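Local coordinates for glycosyl hydrolase 25 (Streptococcus pneumoniae, PDB 4FF5), which is a family 25 glycosyl hydrolase that takes part in host-cell invasion and probably cleaves cell-wall peptidoglycan, as its relatives do, at residues 98-101 against 102-106; 172-176 against 177-181; 184-187 against 188-192. All coordinates share one frame; numbering follows the deposited sequence.

Contact 1 of 3, residues 98-101 against 102-106. With EDO (1,2-ethanediol), chain C.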
loop_
_atom_site.group_PDB
_atom_site.type_symbol
_atom_site.label_atom_id
_atom_site.label_comp_id
_atom_site.label_asym_id
_atom_site.label_seq_id
_atom_site.Cartn_x
_atom_site.Cartn_y
_atom_site.Cartn_z
ATOM N N ASN A 98 17.829 7.342 -4.420
ATOM C CA ASN A 98 17.757 5.961 -4.910
ATOM C C ASN A 98 16.354 5.341 -4.725
ATOM O O ASN A 98 16.155 4.156 -4.970
ATOM C CB ASN A 98 18.812 5.083 -4.236
ATOM C CG ASN A 98 18.450 4.734 -2.802
ATOM O OD1 ASN A 98 17.589 5.376 -2.183
ATOM N ND2 ASN A 98 19.118 3.723 -2.259
ATOM N N GLY A 99 15.405 6.153 -4.289
ATOM C CA GLY A 99 14.017 5.722 -4.123
ATOM C C GLY A 99 13.616 5.247 -2.744
ATOM O O GLY A 99 12.411 5.122 -2.448
ATOM N N ILE A 100 14.594 5.003 -1.873
ATOM C CA ILE A 100 14.286 4.597 -0.504
ATOM C C ILE A 100 13.523 5.699 0.257
ATOM O O ILE A 100 13.971 6.851 0.341
ATOM C CB ILE A 100 15.550 4.110 0.244
ATOM C CG1 ILE A 100 16.056 2.796 -0.387
ATOM C CG2 ILE A 100 15.284 3.947 1.743
ATOM C CD1 ILE A 100 15.114 1.598 -0.215
ATOM N N ASP A 101 12.359 5.327 0.792
ATOM C CA ASP A 101 11.532 6.234 1.575
ATOM C C ASP A 101 12.244 6.624 2.892
ATOM O O ASP A 101 12.869 5.780 3.553
ATOM C CB ASP A 101 10.167 5.579 1.844
ATOM C CG ASP A 101 9.191 6.512 2.549
ATOM O OD1 ASP A 101 9.333 6.677 3.770
ATOM O OD2 ASP A 101 8.267 7.056 1.886
ATOM N N LYS A 102 12.146 7.893 3.261
ATOM C CA LYS A 102 12.855 8.406 4.458
ATOM C C LYS A 102 12.198 8.089 5.815
ATOM O O LYS A 102 12.822 8.294 6.857
ATOM C CB LYS A 102 13.148 9.907 4.315
ATOM C CG LYS A 102 14.275 10.195 3.332
ATOM C CD LYS A 102 14.550 11.686 3.219
ATOM C CE LYS A 102 15.768 11.928 2.351
ATOM N NZ LYS A 102 15.936 13.387 2.145
ATOM N N ALA A 103 10.960 7.582 5.815
ATOM C CA ALA A 103 10.250 7.319 7.067
ATOM C C ALA A 103 9.867 5.856 7.319
ATOM O O ALA A 103 9.424 5.535 8.418
ATOM C CB ALA A 103 9.004 8.206 7.182
ATOM N N TYR A 104 10.046 4.971 6.329
ATOM C CA TYR A 104 9.424 3.636 6.409
ATOM C C TYR A 104 9.801 2.818 7.659
ATOM O O TYR A 104 8.946 2.150 8.233
ATOM C CB TYR A 104 9.638 2.822 5.113
ATOM C CG TYR A 104 10.994 2.158 5.021
ATOM C CD1 TYR A 104 11.159 0.817 5.354
ATOM C CD2 TYR A 104 12.115 2.880 4.615
ATOM C CE1 TYR A 104 12.410 0.198 5.273
ATOM C CE2 TYR A 104 13.361 2.279 4.539
ATOM C CZ TYR A 104 13.511 0.951 4.865
ATOM O OH TYR A 104 14.768 0.383 4.778
ATOM N N LYS A 105 11.058 2.895 8.101
ATOM C CA LYS A 105 11.473 2.113 9.279
ATOM C C LYS A 105 10.678 2.534 10.507
ATOM O O LYS A 105 10.214 1.684 11.285
ATOM C CB LYS A 105 12.967 2.280 9.564
ATOM C CG LYS A 105 13.906 1.812 8.470
ATOM C CD LYS A 105 15.352 1.955 8.945
ATOM C CE LYS A 105 16.289 1.194 8.033
ATOM N NZ LYS A 105 17.721 1.483 8.347
ATOM N N SER A 106 10.516 3.848 10.671
ATOM C CA SER A 106 9.688 4.403 11.741
ATOM C C SER A 106 8.222 3.995 11.683
ATOM O O SER A 106 7.641 3.539 12.686
ATOM C CB SER A 106 9.785 5.914 11.742
ATOM O OG SER A 106 11.050 6.324 12.237
HETATM C C1 EDO C . 19.000 14.426 -0.502
HETATM O O1 EDO C . 18.162 13.325 -0.106
HETATM C C2 EDO C . 18.495 15.717 0.114
HETATM O O2 EDO C . 17.699 15.486 1.295
#

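Contact 2 of 3, residues 172-176 against 177-181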
loop_
_atom_site.group_PDB
_atom_site.type_symbol
_atom_site.label_atom_id
_atom_site.label_comp_id
_atom_site.label_asym_id
_atom_site.label_seq_id
_atom_site.Cartn_x
_atom_site.Cartn_y
_atom_site.Cartn_z
ATOM N N ALA A 172 7.141 -10.213 -11.283
ATOM C CA ALA A 172 7.926 -11.442 -11.447
ATOM C C ALA A 172 9.215 -11.426 -10.622
ATOM O O ALA A 172 9.571 -12.428 -9.981
ATOM C CB ALA A 172 8.248 -11.670 -12.919
ATOM N N LYS A 173 9.926 -10.299 -10.644
ATOM C CA LYS A 173 11.164 -10.213 -9.876
ATOM C C LYS A 173 10.889 -10.337 -8.377
ATOM O O LYS A 173 11.580 -11.081 -7.663
ATOM C CB LYS A 173 11.943 -8.938 -10.205
ATOM C CG LYS A 173 13.265 -8.804 -9.449
ATOM C CD LYS A 173 14.325 -9.746 -10.040
ATOM C CE LYS A 173 15.700 -9.426 -9.473
ATOM N NZ LYS A 173 16.730 -10.292 -10.109
ATOM N N LEU A 174 9.859 -9.636 -7.900
ATOM C CA LEU A 174 9.500 -9.682 -6.491
ATOM C C LEU A 174 9.162 -11.108 -6.058
ATOM O O LEU A 174 9.607 -11.564 -5.005
ATOM C CB LEU A 174 8.308 -8.755 -6.249
ATOM C CG LEU A 174 7.962 -8.298 -4.844
ATOM C CD1 LEU A 174 9.180 -7.672 -4.177
ATOM C CD2 LEU A 174 6.804 -7.311 -4.894
ATOM N N ALA A 175 8.393 -11.813 -6.895
ATOM C CA ALA A 175 8.041 -13.226 -6.642
ATOM C C ALA A 175 9.283 -14.104 -6.509
ATOM O O ALA A 175 9.421 -14.861 -5.541
ATOM C CB ALA A 175 7.131 -13.756 -7.751
ATOM N N SER A 176 10.190 -13.983 -7.473
ATOM C CA SER A 176 11.418 -14.771 -7.501
ATOM C C SER A 176 12.333 -14.508 -6.291
ATOM O O SER A 176 13.155 -15.342 -5.949
ATOM C CB SER A 176 12.192 -14.508 -8.792
ATOM O OG SER A 176 12.907 -13.290 -8.696
ATOM N N LEU A 177 12.197 -13.339 -5.665
ATOM C CA LEU A 177 12.986 -13.024 -4.481
ATOM C C LEU A 177 12.351 -13.605 -3.226
ATOM O O LEU A 177 12.994 -13.671 -2.181
ATOM C CB LEU A 177 13.191 -11.512 -4.318
ATOM C CG LEU A 177 14.047 -10.784 -5.352
ATOM C CD1 LEU A 177 13.804 -9.295 -5.198
ATOM C CD2 LEU A 177 15.532 -11.126 -5.240
ATOM N N GLY A 178 11.085 -14.002 -3.326
ATOM C CA GLY A 178 10.390 -14.681 -2.229
ATOM C C GLY A 178 9.066 -14.105 -1.746
ATOM O O GLY A 178 8.407 -14.706 -0.890
ATOM N N ALA A 179 8.688 -12.933 -2.249
ATOM C CA ALA A 179 7.377 -12.354 -1.920
ATOM C C ALA A 179 6.252 -13.290 -2.375
ATOM O O ALA A 179 6.274 -13.776 -3.498
ATOM C CB ALA A 179 7.210 -10.993 -2.566
ATOM N N LYS A 180 5.273 -13.517 -1.498
ATOM C CA LYS A 180 4.135 -14.384 -1.798
ATOM C C LYS A 180 2.870 -13.568 -2.039
ATOM O O LYS A 180 2.103 -13.863 -2.945
ATOM C CB LYS A 180 3.880 -15.358 -0.637
ATOM C CG LYS A 180 5.092 -16.179 -0.204
ATOM C CD LYS A 180 5.555 -17.106 -1.305
ATOM C CE LYS A 180 6.809 -17.845 -0.876
ATOM N NZ LYS A 180 7.480 -18.314 -2.118
ATOM N N ASN A 181 2.642 -12.587 -1.170
ATOM C CA ASN A 181 1.473 -11.725 -1.239
ATOM C C ASN A 181 1.895 -10.528 -2.052
ATOM O O ASN A 181 2.643 -9.673 -1.561
ATOM C CB ASN A 181 1.015 -11.328 0.168
ATOM C CG ASN A 181 0.642 -12.532 1.021
ATOM O OD1 ASN A 181 0.352 -13.616 0.502
ATOM N ND2 ASN A 181 0.642 -12.348 2.327
HETATM O O HOH W 1 7.582 -16.239 -3.833
#

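Contact 3 of 3, residues 184-187 against 188-192. With EDO (1,2-ethanediol), chain G.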
loop_
_atom_site.group_PDB
_atom_site.type_symbol
_atom_site.label_atom_id
_atom_site.label_comp_id
_atom_site.label_asym_id
_atom_site.label_seq_id
_atom_site.Cartn_x
_atom_site.Cartn_y
_atom_site.Cartn_z
ATOM N N ILE A 184 -1.679 -5.368 -6.563
ATOM C CA ILE A 184 -1.490 -4.183 -7.419
ATOM C C ILE A 184 -2.507 -3.085 -7.064
ATOM O O ILE A 184 -3.678 -3.346 -6.935
ATOM C CB ILE A 184 -1.558 -4.525 -8.945
ATOM C CG1 ILE A 184 -1.349 -3.239 -9.773
ATOM C CG2 ILE A 184 -2.894 -5.215 -9.289
ATOM C CD1 ILE A 184 -1.140 -3.470 -11.262
ATOM N N TYR A 185 -2.007 -1.865 -6.863
ATOM C CA TYR A 185 -2.820 -0.669 -6.786
ATOM C C TYR A 185 -2.802 0.036 -8.155
ATOM O O TYR A 185 -1.735 0.355 -8.700
ATOM C CB TYR A 185 -2.254 0.234 -5.689
ATOM C CG TYR A 185 -2.757 1.665 -5.624
ATOM C CD1 TYR A 185 -3.696 2.044 -4.679
ATOM C CD2 TYR A 185 -2.254 2.648 -6.489
ATOM C CE1 TYR A 185 -4.110 3.369 -4.574
ATOM C CE2 TYR A 185 -2.671 3.973 -6.396
ATOM C CZ TYR A 185 -3.594 4.325 -5.453
ATOM O OH TYR A 185 -3.992 5.653 -5.374
ATOM N N VAL A 186 -3.989 0.258 -8.715
ATOM C CA VAL A 186 -4.080 0.916 -10.027
ATOM C C VAL A 186 -5.471 1.543 -10.203
ATOM O O VAL A 186 -6.472 0.954 -9.790
ATOM C CB VAL A 186 -3.692 -0.076 -11.171
ATOM C CG1 VAL A 186 -4.614 -1.294 -11.242
ATOM C CG2 VAL A 186 -3.598 0.632 -12.525
ATOM N N GLY A 187 -5.529 2.734 -10.791
ATOM C CA GLY A 187 -6.834 3.361 -11.083
ATOM C C GLY A 187 -7.505 2.636 -12.244
ATOM O O GLY A 187 -6.832 1.987 -13.069
ATOM N N VAL A 188 -8.834 2.741 -12.331
ATOM C CA VAL A 188 -9.574 1.999 -13.356
ATOM C C VAL A 188 -9.205 2.481 -14.777
ATOM O O VAL A 188 -8.947 1.667 -15.689
ATOM C CB VAL A 188 -11.099 2.091 -13.127
ATOM C CG1 VAL A 188 -11.841 1.490 -14.315
ATOM C CG2 VAL A 188 -11.478 1.370 -11.830
ATOM N N TYR A 189 -9.188 3.792 -14.959
ATOM C CA TYR A 189 -8.886 4.342 -16.275
ATOM C C TYR A 189 -7.472 3.998 -16.738
ATOM O O TYR A 189 -7.265 3.648 -17.898
ATOM C CB TYR A 189 -9.100 5.852 -16.275
ATOM C CG TYR A 189 -10.533 6.261 -16.055
ATOM C CD1 TYR A 189 -11.535 5.867 -16.939
ATOM C CD2 TYR A 189 -10.881 7.044 -14.963
ATOM C CE1 TYR A 189 -12.856 6.234 -16.732
ATOM C CE2 TYR A 189 -12.198 7.419 -14.744
ATOM C CZ TYR A 189 -13.178 7.017 -15.637
ATOM O OH TYR A 189 -14.484 7.402 -15.412
ATOM N N PHE A 190 -6.503 4.082 -15.828
ATOM C CA PHE A 190 -5.127 3.724 -16.163
ATOM C C PHE A 190 -5.027 2.252 -16.585
ATOM O O PHE A 190 -4.427 1.925 -17.612
ATOM C CB PHE A 190 -4.175 4.005 -14.983
ATOM C CG PHE A 190 -2.721 3.936 -15.363
ATOM C CD1 PHE A 190 -2.045 5.083 -15.769
ATOM C CD2 PHE A 190 -2.046 2.727 -15.370
ATOM C CE1 PHE A 190 -0.712 5.027 -16.151
ATOM C CE2 PHE A 190 -0.703 2.662 -15.755
ATOM C CZ PHE A 190 -0.034 3.820 -16.144
ATOM N N MET A 191 -5.606 1.381 -15.762
ATOM C CA MET A 191 -5.643 -0.052 -16.005
ATOM C C MET A 191 -6.196 -0.350 -17.398
ATOM O O MET A 191 -5.608 -1.136 -18.132
ATOM C CB MET A 191 -6.515 -0.734 -14.933
ATOM C CG MET A 191 -6.838 -2.198 -15.212
ATOM S SD MET A 191 -7.660 -2.943 -13.791
ATOM C CE MET A 191 -9.283 -2.196 -13.922
ATOM N N GLU A 192 -7.320 0.287 -17.747
ATOM C CA GLU A 192 -7.968 0.046 -19.040
ATOM C C GLU A 192 -7.170 0.657 -20.196
ATOM O O GLU A 192 -6.955 -0.007 -21.220
ATOM C CB GLU A 192 -9.421 0.537 -19.018
ATOM C CG GLU A 192 -10.289 -0.227 -18.001
ATOM C CD GLU A 192 -11.684 0.345 -17.832
ATOM O OE1 GLU A 192 -11.927 1.492 -18.273
ATOM O OE2 GLU A 192 -12.548 -0.349 -17.240
HETATM C C1 EDO G . -8.325 6.288 -19.710
HETATM O O1 EDO G . -6.900 6.295 -19.496
HETATM C C2 EDO G . -8.742 4.977 -20.359
HETATM O O2 EDO G . -9.574 4.290 -19.419
#

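Contact 1 of 3, residues 98-101 against 102-106
The ring of Tyr104 has the backbone carbonyl of Asp101 at its edge, near the ring plane, with Asp101 O 3.2 Å from Tyr104 CD2, while Lys105 CG rides 3.7 Å above one face toward the rim. Ile100 comes in obliquely, its CG2 methyl 3.8 Å from Tyr104 CE2. These contacts belong to the turn into helix 104-112, within the crossover from strand 77-84 to strand 118-123 of the TIM barrel of family 25. The ring reaches its place because Tyr104 CG sits between the backbone N and the carbonyl carbon (chi1 81°), a rotation that turns the ring back toward the incoming chain, edge toward Asp101 O; a large, flat side chain suits the seam there, where Val80, Val82 and Ala142 also touch it. Ile100, branched and apolar, packs in addition on Val138 and Ala142 of helix 129-143.

The polar tie is a capping bond. Asp101 OD1 accepts from Ala103 N at 2.8 Å, with a nearly straight N-H; the donor reaches the anti side of the carboxylate, 28° out of its plane. An aspartate serves well because its second oxygen is left for other partners: OD2 forms a salt bridge with Arg81 and accepts from Gly59 N, so the buried charge is probably well compensated. Lys102, by contrast, runs out along the surface with an extended chain; its ammonium donates to Asn92 O, makes a cation-pi contact with Phe96 and also donates to a 1,2-ethanediol, probably from the crystallisation liquor, to O1 and more weakly to O2. Upstream, an Asx turn bends the loop before Ile100: Asn98 OD1 accepts from Ile100 N at 3.0 Å, the donor standing above the side-chain carbonyl plane, 48° out of it.

Contact 2 of 3, residues 172-176 against 177-181
Leu174 O is gripped by three backbone N-H groups at the end of helix 163-177: Ala179 N donates at 3.2 Å, and Leu177 N and Gly178 N add weak bonds. Gly178 N also donates to Ala175 O at 2.9 Å. The reversal depends on Gly178, whose phi of 126° would jam a CB against the carbonyl oxygen of Leu177; a residue without a side chain is therefore well suited here.

Once the chain has turned, Ala179 points its methyl toward the helix, and CB lies 3.6 Å from Leu174 CG. A small apolar residue fits this close approach, while Leu174 continues inward to Tyr151, Leu153 and Ile182. Leu177 brings its CG to 3.4 Å from Lys173 O and also meets Tyr140 of helix 129-143. On the more exposed side, Ser176 OG turns back between its backbone N and carbonyl carbon (chi1 79°) to donate to Lys173 O at 2.8 Å, giving that carbonyl a side-chain donor beside the weak bond from Leu177 N. A water joins the two segments: it donates to Ala175 O and Ala179 O and accepts from Lys180 NZ at 2.7 Å. The 6→1 bond from Ala179 N to Leu174 O, the 5→2 bond from Gly178 N to Ala175 O and the positive phi at Gly178 make a Schellman motif, here ending the helix that leads to strand 182-186 of the barrel.

Contact 3 of 3, residues 184-187 against 188-192
Val186 turns its CG2 anti to the backbone N while CG1 takes the place between N and the carbonyl carbon (chi1 61°); this rotation presents CG2 to the first turn of helix 188-193. Phe190 touches it with a ring atom, CD2 lying 3.9 Å from Val186 CG2. Met191 touches with CB, 4.0 Å from that same methyl, while its CG, anti to the backbone N, carries the rest of the chain away. Both cross the valine at about a right angle, and the methyl reaches the Phe190 ring obliquely. A beta-branched residue suits this corner, since its compact methyls fill it close to the main chain. Further out, Phe190 packs on Val155 and Met163 and its ring meets that of His194.

The contact is the strand-to-helix turn of a beta-alpha-beta unit of the TIM barrel, strand 182-186 leading through helix 188-193 to strand 203-207; the short axes of strand 184-186 and helix 188-192 make an angle of 103°. Gly187 occupies the N-cap position, and its carbonyl opens the helical bonding: Met191 N donates to Gly187 O at 3.0 Å, nearly straight at 166°. Val188 packs on Ile206 and Thr222. On the exposed side a 1,2-ethanediol, probably from the crystallisation liquor, donates through both hydroxyls to Tyr189 O, with O2 at 2.8 Å and also near the Tyr189 ring edge.

From the N terminus, the chain leaves strand 77-84 and reaches contact 1 where a long loop enters helix 104-112. Strand 118-123, helix 129-143 and strand 151-155 follow before contact 2 marks the far end of helix 163-177. Residues 177-181 then pass directly into strand 182-186, and contact 3 turns that strand into helix 188-193. Each contact closes a short local turn; they stand in series, neither nesting nor crossing. Contacts 1 and 2 do not touch, their centres about 20 Å apart, yet both pack on helix 129-143, on Ala142 and Tyr140 respectively. Contacts 2 and 3 adjoin only in sequence, at opposite ends of strand 182-186.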